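Local coordinates for aldehyde dehydrogenase (Anabaena variabilis, PDB 4H7N), which probably oxidises aldehydes to carboxylic acids, with NAD+ as the electron acceptor, at the interface of chains A and B. Coordinates in Å, arbitrary orientation; residue numbers count along the deposited sequence, not the author numbering. Chains: chain A/B, Aldehyde dehydrogenase.

The interface is two-fold symmetric, so each contact recurs with the chains exchanged. All spacings here are between centres of C-alpha atoms. Contacts 1 and 2 are neighbours, about 14 Å apart. Both receive the C-terminal tail of chain B on chain A. Contact 4 is the reverse, with the tail of chain A on chain B, about 68 Å from contact 1. It combines parts of the twins of contacts 1 and 2. Contact 3, about 20 Å from contact 4, adds two strands of chain A against helix 401-408 of chain B. The reciprocal tails suggest a dimer, though the structure alone does not prove it.

Contact 1: the interface of chains A and B. Residues chain A 255-256, 259-260, 293, 304-305; chain B 472.
B:Phe472 inserts its ring into an apolar pocket of chain A, made by A:Trp256, A:Val259, A:Val260, A:Leu293 and A:Ala304. CB of B:Phe472 lies 3.7 Å from CD2 of A:Leu293. The same methyl also touches CG, where the ring begins. One side of the ring, at CD2 of B:Phe472, meets CD1 of A:Leu293 at 3.7 Å. Both methyls of this leucine therefore press on one face of the phenyl group. Farther along that side, CE2 of B:Phe472 reaches CG2 of A:Val259 at 3.6 Å. On the other side, CE1 of B:Phe472 meets the methyl CB of A:Ala304 at 3.9 Å. The tip, CZ of B:Phe472, lies 4.0 Å from the backbone CA of A:Val260. The face turned away from A:Leu293 receives A:Trp256. CD1 of A:Trp256 lies 3.8 Å from CE2 of B:Phe472, above the ring and offset toward the rim. The two rings meet edge to face, with their planes 56° apart. In A:Trp256, CG is anti to the backbone N (chi1 -179°), which points the indole toward the phenyl ring, and chi2 (80°) turns its CD1 edge over the face. The leucine and the indole thus grip the ring from opposite faces. B:Phe472 belongs to the C-terminal tail of chain B. Its pocket is built from the end of helix 247-259, the start of 3-10 helix 260-263, and loop residues A:Leu293 and A:Ala304.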
loop_
_atom_site.group_PDB
_atom_site.type_symbol
_atom_site.label_atom_id
_atom_site.label_comp_id
_atom_site.label_asym_id
_atom_site.label_seq_id
_atom_site.Cartn_x
_atom_site.Cartn_y
_atom_site.Cartn_z
ATOM N N LEU A 255 33.252 -7.848 3.078
ATOM C CA LEU A 255 33.356 -9.299 3.230
ATOM C C LEU A 255 32.189 -9.845 4.042
ATOM O O LEU A 255 31.535 -10.834 3.657
ATOM C CB LEU A 255 34.707 -9.664 3.853
ATOM C CG LEU A 255 34.837 -11.140 4.195
ATOM C CD1 LEU A 255 34.798 -11.969 2.920
ATOM C CD2 LEU A 255 36.068 -11.375 5.042
ATOM N N TRP A 256 31.905 -9.219 5.174
ATOM C CA TRP A 256 30.807 -9.657 6.042
ATOM C C TRP A 256 29.470 -9.543 5.303
ATOM O O TRP A 256 28.669 -10.469 5.248
ATOM C CB TRP A 256 30.793 -8.885 7.364
ATOM C CG TRP A 256 29.694 -9.363 8.243
ATOM C CD1 TRP A 256 29.697 -10.492 9.034
ATOM C CD2 TRP A 256 28.398 -8.795 8.356
ATOM N NE1 TRP A 256 28.478 -10.633 9.657
ATOM C CE2 TRP A 256 27.661 -9.609 9.259
ATOM C CE3 TRP A 256 27.799 -7.652 7.825
ATOM C CZ2 TRP A 256 26.341 -9.331 9.603
ATOM C CZ3 TRP A 256 26.477 -7.385 8.150
ATOM C CH2 TRP A 256 25.755 -8.224 9.031
ATOM N N VAL A 259 29.264 -12.392 2.523
ATOM C CA VAL A 259 29.324 -13.808 2.785
ATOM C C VAL A 259 28.669 -14.293 4.071
ATOM O O VAL A 259 28.587 -15.499 4.284
ATOM C CB VAL A 259 30.760 -14.367 2.652
ATOM C CG1 VAL A 259 31.395 -13.874 1.365
ATOM C CG2 VAL A 259 31.592 -14.018 3.867
ATOM N N VAL A 260 28.161 -13.391 4.913
ATOM C CA VAL A 260 27.420 -13.803 6.083
ATOM C C VAL A 260 26.231 -14.619 5.580
ATOM O O VAL A 260 25.666 -14.341 4.534
ATOM C CB VAL A 260 26.998 -12.610 6.990
ATOM C CG1 VAL A 260 26.004 -11.716 6.274
ATOM C CG2 VAL A 260 26.429 -13.124 8.293
ATOM N N LEU A 293 38.382 -17.252 6.300
ATOM C CA LEU A 293 37.112 -17.861 6.721
ATOM C C LEU A 293 37.063 -19.377 6.449
ATOM O O LEU A 293 37.512 -19.843 5.413
ATOM C CB LEU A 293 35.916 -17.160 6.030
ATOM C CG LEU A 293 35.861 -15.629 6.239
ATOM C CD1 LEU A 293 34.637 -15.046 5.571
ATOM C CD2 LEU A 293 35.884 -15.308 7.721
ATOM N N ALA A 304 32.685 -20.527 10.235
ATOM C CA ALA A 304 31.618 -19.554 10.148
ATOM C C ALA A 304 30.695 -19.787 8.935
ATOM O O ALA A 304 29.545 -19.351 8.928
ATOM C CB ALA A 304 32.231 -18.152 10.068
ATOM N N ILE A 305 31.187 -20.468 7.907
ATOM C CA ILE A 305 30.435 -20.527 6.621
ATOM C C ILE A 305 29.699 -21.847 6.518
ATOM O O ILE A 305 30.334 -22.932 6.370
ATOM C CB ILE A 305 31.373 -20.350 5.420
ATOM C CG1 ILE A 305 32.224 -19.094 5.623
ATOM C CG2 ILE A 305 30.586 -20.330 4.109
ATOM C CD1 ILE A 305 31.395 -17.842 5.851
ATOM N N PHE B 472 33.577 -10.542 10.850
ATOM C CA PHE B 472 34.315 -11.800 11.111
ATOM C C PHE B 472 35.637 -11.570 11.837
ATOM O O PHE B 472 36.064 -12.424 12.581
ATOM C CB PHE B 472 34.552 -12.587 9.813
ATOM C CG PHE B 472 33.279 -13.094 9.164
ATOM C CD1 PHE B 472 32.462 -14.007 9.814
ATOM C CD2 PHE B 472 32.922 -12.687 7.911
ATOM C CE1 PHE B 472 31.290 -14.492 9.227
ATOM C CE2 PHE B 472 31.768 -13.157 7.309
ATOM C CZ PHE B 472 30.941 -14.067 7.968
#

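Contact 2: the interface of chains A and B. Residues chain A 420, 423, 426-427; chain B 115, 468, 470.
B:Trp470 packs against A:Met426 and A:Leu423 where the C-terminal tail of one aldehyde dehydrogenase family subunit lies on the other. The apolar contacts centre on this indole. CG of A:Met426, a selenomethionine, sits over the five-membered ring of B:Trp470, 3.7 Å from its centroid, in a CH-pi contact. The selenomethionine chain bends at chi2 (-63°) and chi3, and this folds its CE methyl back toward the indole, 3.8 Å from CE3 of B:Trp470. The two side chains run past each other in opposite directions. CB of B:Asp468, from the same chain as the indole, lies over the opposite face, toward the rim. CD2 of A:Leu423 meets the benzo part at CZ2 of B:Trp470, 3.8 Å away, and the side chains cross at about a right angle. A second selenomethionine, A:Met427, meets B:Ile115 tip to tip, with CG 3.7 Å from CD1 of the isoleucine.

The polar contacts run through a water. NE1 of B:Trp470 donates to water 1 at 3.0 Å, nearly straight at 167°, and the water lies at the edge of the indole, in its plane. Water 1 also lies 2.7 Å from OD1 of A:Asp420. The two aspartate side chains come from opposite directions, with their carboxylate planes 41° apart. The OD2 atoms of A:Asp420 and B:Asp468 are modelled very close together, so the detail of this pair is doubtful. A link from water 1 to OD2 of B:Asp468 shares that doubt.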
loop_
_atom_site.group_PDB
_atom_site.type_symbol
_atom_site.label_atom_id
_atom_site.label_comp_id
_atom_site.label_asym_id
_atom_site.label_seq_id
_atom_site.Cartn_x
_atom_site.Cartn_y
_atom_site.Cartn_z
ATOM N N ASP A 420 29.860 1.682 5.883
ATOM C CA ASP A 420 29.582 0.340 6.353
ATOM C C ASP A 420 28.765 -0.384 5.288
ATOM O O ASP A 420 28.404 0.224 4.260
ATOM C CB ASP A 420 28.805 0.421 7.648
ATOM C CG ASP A 420 29.076 -0.736 8.564
ATOM O OD1 ASP A 420 29.365 -1.865 8.060
ATOM O OD2 ASP A 420 28.964 -0.510 9.798
ATOM N N LEU A 423 23.861 -2.776 6.697
ATOM C CA LEU A 423 23.450 -2.456 8.068
ATOM C C LEU A 423 22.043 -2.843 8.340
ATOM O O LEU A 423 21.734 -3.211 9.495
ATOM C CB LEU A 423 23.699 -0.991 8.424
ATOM C CG LEU A 423 25.165 -0.705 8.665
ATOM C CD1 LEU A 423 25.428 0.776 8.687
ATOM C CD2 LEU A 423 25.628 -1.364 9.970
HETATM N N MSE A 426 21.415 -5.813 10.452
HETATM C CA MSE A 426 21.666 -5.795 11.912
HETATM C C MSE A 426 20.768 -4.838 12.626
HETATM O O MSE A 426 20.737 -4.798 13.829
HETATM C CB MSE A 426 23.117 -5.414 12.204
HETATM C CG MSE A 426 23.999 -6.537 11.702
HETATM SE SE MSE A 426 23.659 -8.232 12.668
HETATM C CE MSE A 426 23.773 -7.605 14.530
HETATM N N MSE A 427 20.022 -4.032 11.896
HETATM C CA MSE A 427 19.254 -2.987 12.503
HETATM C C MSE A 427 17.954 -2.820 11.840
HETATM O O MSE A 427 17.841 -2.928 10.645
HETATM C CB MSE A 427 19.890 -1.676 12.207
HETATM C CG MSE A 427 21.272 -1.806 12.722
HETATM SE SE MSE A 427 21.983 -0.107 12.142
HETATM C CE MSE A 427 21.116 0.948 13.589
ATOM N N ILE B 115 22.016 1.943 18.245
ATOM C CA ILE B 115 23.427 1.544 18.203
ATOM C C ILE B 115 24.231 2.834 18.189
ATOM O O ILE B 115 24.021 3.689 17.313
ATOM C CB ILE B 115 23.696 0.679 16.980
ATOM C CG1 ILE B 115 22.958 -0.642 17.185
ATOM C CG2 ILE B 115 25.182 0.454 16.729
ATOM C CD1 ILE B 115 23.042 -1.542 15.981
ATOM N N ASP B 468 32.872 -3.346 13.368
ATOM C CA ASP B 468 31.567 -3.670 13.897
ATOM C C ASP B 468 31.691 -5.006 14.652
ATOM O O ASP B 468 32.438 -5.882 14.231
ATOM C CB ASP B 468 30.539 -3.822 12.746
ATOM C CG ASP B 468 30.153 -2.491 12.089
ATOM O OD1 ASP B 468 30.545 -1.424 12.645
ATOM O OD2 ASP B 468 29.364 -2.545 11.063
ATOM N N TRP B 470 29.808 -7.565 14.855
ATOM C CA TRP B 470 29.334 -8.719 14.095
ATOM C C TRP B 470 30.224 -9.130 12.886
ATOM O O TRP B 470 29.995 -10.182 12.290
ATOM C CB TRP B 470 27.897 -8.455 13.614
ATOM C CG TRP B 470 27.720 -7.130 12.928
ATOM C CD1 TRP B 470 27.957 -6.858 11.644
ATOM C CD2 TRP B 470 27.308 -5.892 13.537
ATOM N NE1 TRP B 470 27.652 -5.538 11.362
ATOM C CE2 TRP B 470 27.278 -4.921 12.528
ATOM C CE3 TRP B 470 26.934 -5.529 14.834
ATOM C CZ2 TRP B 470 26.914 -3.586 12.771
ATOM C CZ3 TRP B 470 26.541 -4.199 15.080
ATOM C CH2 TRP B 470 26.538 -3.242 14.034
HETATM O O HOH W 1 28.196 -4.138 8.775
#

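Contact 3: the interface of chains A and B. Residues chain A 121, 461, 463; chain B 401, 405, 409.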
loop_
_atom_site.group_PDB
_atom_site.type_symbol
_atom_site.label_atom_id
_atom_site.label_comp_id
_atom_site.label_asym_id
_atom_site.label_seq_id
_atom_site.Cartn_x
_atom_site.Cartn_y
_atom_site.Cartn_z
ATOM N N GLN A 121 -12.912 11.821 15.843
ATOM C CA GLN A 121 -12.172 10.766 16.551
ATOM C C GLN A 121 -11.616 9.800 15.539
ATOM O O GLN A 121 -12.218 9.593 14.492
ATOM C CB GLN A 121 -13.056 10.019 17.538
ATOM C CG GLN A 121 -13.386 10.822 18.785
ATOM C CD GLN A 121 -14.417 10.118 19.651
ATOM O OE1 GLN A 121 -14.428 8.890 19.741
ATOM N NE2 GLN A 121 -15.295 10.893 20.279
ATOM N N ILE A 461 -18.169 13.863 14.061
ATOM C CA ILE A 461 -19.257 13.955 15.012
ATOM C C ILE A 461 -19.866 15.339 15.062
ATOM O O ILE A 461 -19.196 16.315 15.378
ATOM C CB ILE A 461 -18.751 13.604 16.411
ATOM C CG1 ILE A 461 -18.144 12.196 16.382
ATOM C CG2 ILE A 461 -19.882 13.693 17.417
ATOM C CD1 ILE A 461 -17.230 11.857 17.521
ATOM N N THR A 463 -21.673 17.874 16.954
ATOM C CA THR A 463 -21.920 18.156 18.364
ATOM C C THR A 463 -23.030 19.219 18.644
ATOM O O THR A 463 -23.309 19.488 19.806
ATOM C CB THR A 463 -20.638 18.687 19.042
ATOM O OG1 THR A 463 -20.267 19.919 18.412
ATOM C CG2 THR A 463 -19.479 17.687 18.898
ATOM N N GLU B 401 -24.063 11.045 21.395
ATOM C CA GLU B 401 -22.922 10.686 20.591
ATOM C C GLU B 401 -22.392 9.327 21.033
ATOM O O GLU B 401 -22.025 8.502 20.186
ATOM C CB GLU B 401 -21.844 11.787 20.586
ATOM C CG GLU B 401 -20.871 11.822 21.758
ATOM C CD GLU B 401 -19.673 12.741 21.497
ATOM O OE1 GLU B 401 -19.871 13.886 21.024
ATOM O OE2 GLU B 401 -18.526 12.315 21.773
ATOM N N LEU B 405 -21.823 6.129 18.619
ATOM C CA LEU B 405 -20.460 5.610 18.440
ATOM C C LEU B 405 -20.339 4.118 18.750
ATOM O O LEU B 405 -19.555 3.383 18.116
ATOM C CB LEU B 405 -19.495 6.366 19.347
ATOM C CG LEU B 405 -19.048 7.738 18.864
ATOM C CD1 LEU B 405 -18.336 8.502 19.973
ATOM C CD2 LEU B 405 -18.137 7.574 17.662
ATOM N N ARG B 409 -18.762 1.812 15.717
ATOM C CA ARG B 409 -17.552 1.039 15.846
ATOM C C ARG B 409 -17.683 -0.385 15.297
ATOM O O ARG B 409 -16.689 -1.030 15.134
ATOM C CB ARG B 409 -17.086 0.990 17.294
ATOM C CG ARG B 409 -16.314 2.234 17.669
ATOM C CD ARG B 409 -16.110 2.369 19.168
ATOM N NE ARG B 409 -15.460 3.645 19.405
ATOM C CZ ARG B 409 -15.810 4.545 20.312
ATOM N NH1 ARG B 409 -16.806 4.333 21.182
ATOM N NH2 ARG B 409 -15.124 5.676 20.355
#
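A:Gln121 and A:Ile461 have extended backbones, while B:Glu401 and B:Leu405 are helical, so strand residues of one chain face a helix of the other. A:Gln121 has an extended side chain beyond CG that carries its amide to chain B. The carbonyl OE1 of A:Gln121 lies 3.3 Å from NH2 in the guanidinium of B:Arg409, a near approach and not a hydrogen bond. The amide and guanidinium planes are 28° apart. CD1 of B:Leu405 lies against the amide group, 3.9 Å from NE2 of A:Gln121 and about as far from OE1. NE2 of A:Gln121 is turned toward B:Glu401, 3.8 Å from OE2 of its carboxylate. The other oxygen, OE1 of B:Glu401, rests 3.6 Å from the CG2 methyl of A:Ile461. In B:Glu401, CG stands between the backbone N and the carbonyl carbon (chi1 83°), and the extended chain carries the carboxylate up to the isoleucine. The contact sets strands 118-126 and 454-462 of chain A against helix 401-408 of chain B, and B:Arg409 follows directly after that helix.

Contact 4: the interface of chains A and B. Residues chain A 470-472; chain B 256, 260, 426.
Side-chain torsions bring A:Trp470 and B:Trp256 together: CG of A:Trp470 stands between its backbone N and carbonyl carbon (chi1 47°), and CG of B:Trp256 is anti to its backbone N (chi1 180°). The site is an aromatic cluster at the C-terminal tail of an aldehyde dehydrogenase family subunit. A:Trp470 points the CD1 edge of its indole at one face of B:Trp256. CD1 of A:Trp470 lies 3.7 Å from CZ2 of B:Trp256, and the planes are 58° apart, edge to face. CG1 of B:Val260, from the same chain as B:Trp256, lies over the opposite face, toward the rim. The next tail residue, A:Trp471, brings its CD1 to CB of B:Trp256 at 3.7 Å and also touches CG, at the base of the indole. A:Phe472 and B:Met426 complete the cluster, in the places that their twins take at the other end of the interface.

The indole N-H of B:Trp256 points to a water. NE1 of B:Trp256 donates to water 2 at 2.9 Å, almost straight, in the plane of the indole. Water 2 lies 3.3 Å from the backbone O of A:Trp470. That O is also near NE1 itself, but the N-H is not aimed at it.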
loop_
_atom_site.group_PDB
_atom_site.type_symbol
_atom_site.label_atom_id
_atom_site.label_comp_id
_atom_site.label_asym_id
_atom_site.label_seq_id
_atom_site.Cartn_x
_atom_site.Cartn_y
_atom_site.Cartn_z
ATOM N N TRP A 470 -24.997 23.601 4.847
ATOM C CA TRP A 470 -25.014 23.064 3.490
ATOM C C TRP A 470 -26.240 22.208 3.157
ATOM O O TRP A 470 -26.456 21.883 1.990
ATOM C CB TRP A 470 -23.740 22.266 3.212
ATOM C CG TRP A 470 -23.349 21.285 4.273
ATOM C CD1 TRP A 470 -23.742 19.991 4.368
ATOM C CD2 TRP A 470 -22.500 21.531 5.399
ATOM N NE1 TRP A 470 -23.194 19.406 5.483
ATOM C CE2 TRP A 470 -22.395 20.313 6.115
ATOM C CE3 TRP A 470 -21.799 22.655 5.862
ATOM C CZ2 TRP A 470 -21.627 20.182 7.287
ATOM C CZ3 TRP A 470 -21.046 22.539 7.029
ATOM C CH2 TRP A 470 -20.970 21.302 7.736
ATOM N N TRP A 471 -27.037 21.849 4.152
ATOM C CA TRP A 471 -28.290 21.137 3.892
ATOM C C TRP A 471 -29.300 21.958 3.046
ATOM O O TRP A 471 -29.084 23.106 2.754
ATOM C CB TRP A 471 -28.959 20.717 5.207
ATOM C CG TRP A 471 -28.213 19.734 5.966
ATOM C CD1 TRP A 471 -27.147 19.007 5.537
ATOM C CD2 TRP A 471 -28.457 19.335 7.314
ATOM N NE1 TRP A 471 -26.706 18.199 6.536
ATOM C CE2 TRP A 471 -27.490 18.382 7.643
ATOM C CE3 TRP A 471 -29.397 19.700 8.277
ATOM C CZ2 TRP A 471 -27.417 17.780 8.904
ATOM C CZ3 TRP A 471 -29.330 19.082 9.547
ATOM C CH2 TRP A 471 -28.347 18.145 9.838
ATOM N N PHE A 472 -30.387 21.329 2.626
ATOM C CA PHE A 472 -31.389 22.000 1.826
ATOM C C PHE A 472 -32.404 22.745 2.711
ATOM O O PHE A 472 -33.313 23.349 2.187
ATOM C CB PHE A 472 -32.109 21.011 0.915
ATOM C CG PHE A 472 -31.211 20.333 -0.105
ATOM C CD1 PHE A 472 -30.628 21.049 -1.134
ATOM C CD2 PHE A 472 -30.980 18.976 -0.050
ATOM C CE1 PHE A 472 -29.794 20.419 -2.053
ATOM C CE2 PHE A 472 -30.190 18.333 -0.997
ATOM C CZ PHE A 472 -29.590 19.064 -1.992
ATOM N N TRP B 256 -30.035 15.276 2.332
ATOM C CA TRP B 256 -28.909 15.959 1.707
ATOM C C TRP B 256 -27.891 14.942 1.237
ATOM O O TRP B 256 -27.460 14.971 0.073
ATOM C CB TRP B 256 -28.278 17.024 2.638
ATOM C CG TRP B 256 -27.148 17.699 1.994
ATOM C CD1 TRP B 256 -27.203 18.744 1.102
ATOM C CD2 TRP B 256 -25.756 17.362 2.132
ATOM N NE1 TRP B 256 -25.928 19.075 0.677
ATOM C CE2 TRP B 256 -25.025 18.236 1.282
ATOM C CE3 TRP B 256 -25.057 16.420 2.893
ATOM C CZ2 TRP B 256 -23.632 18.189 1.187
ATOM C CZ3 TRP B 256 -23.657 16.359 2.774
ATOM C CH2 TRP B 256 -22.974 17.219 1.926
ATOM N N VAL B 260 -27.716 15.048 -2.872
ATOM C CA VAL B 260 -26.796 16.084 -3.372
ATOM C C VAL B 260 -26.067 15.524 -4.605
ATOM O O VAL B 260 -25.808 14.308 -4.697
ATOM C CB VAL B 260 -25.809 16.639 -2.302
ATOM C CG1 VAL B 260 -24.880 15.589 -1.749
ATOM C CG2 VAL B 260 -25.000 17.790 -2.895
HETATM N N MSE B 426 -18.082 17.016 2.548
HETATM C CA MSE B 426 -17.932 18.435 2.852
HETATM C C MSE B 426 -16.635 18.775 3.502
HETATM O O MSE B 426 -16.275 19.930 3.551
HETATM C CB MSE B 426 -19.021 18.892 3.840
HETATM C CG MSE B 426 -20.323 19.130 3.085
HETATM SE SE MSE B 426 -20.192 20.455 1.604
HETATM C CE MSE B 426 -19.561 21.921 2.760
HETATM O O HOH W 2 -25.153 21.380 -0.948
#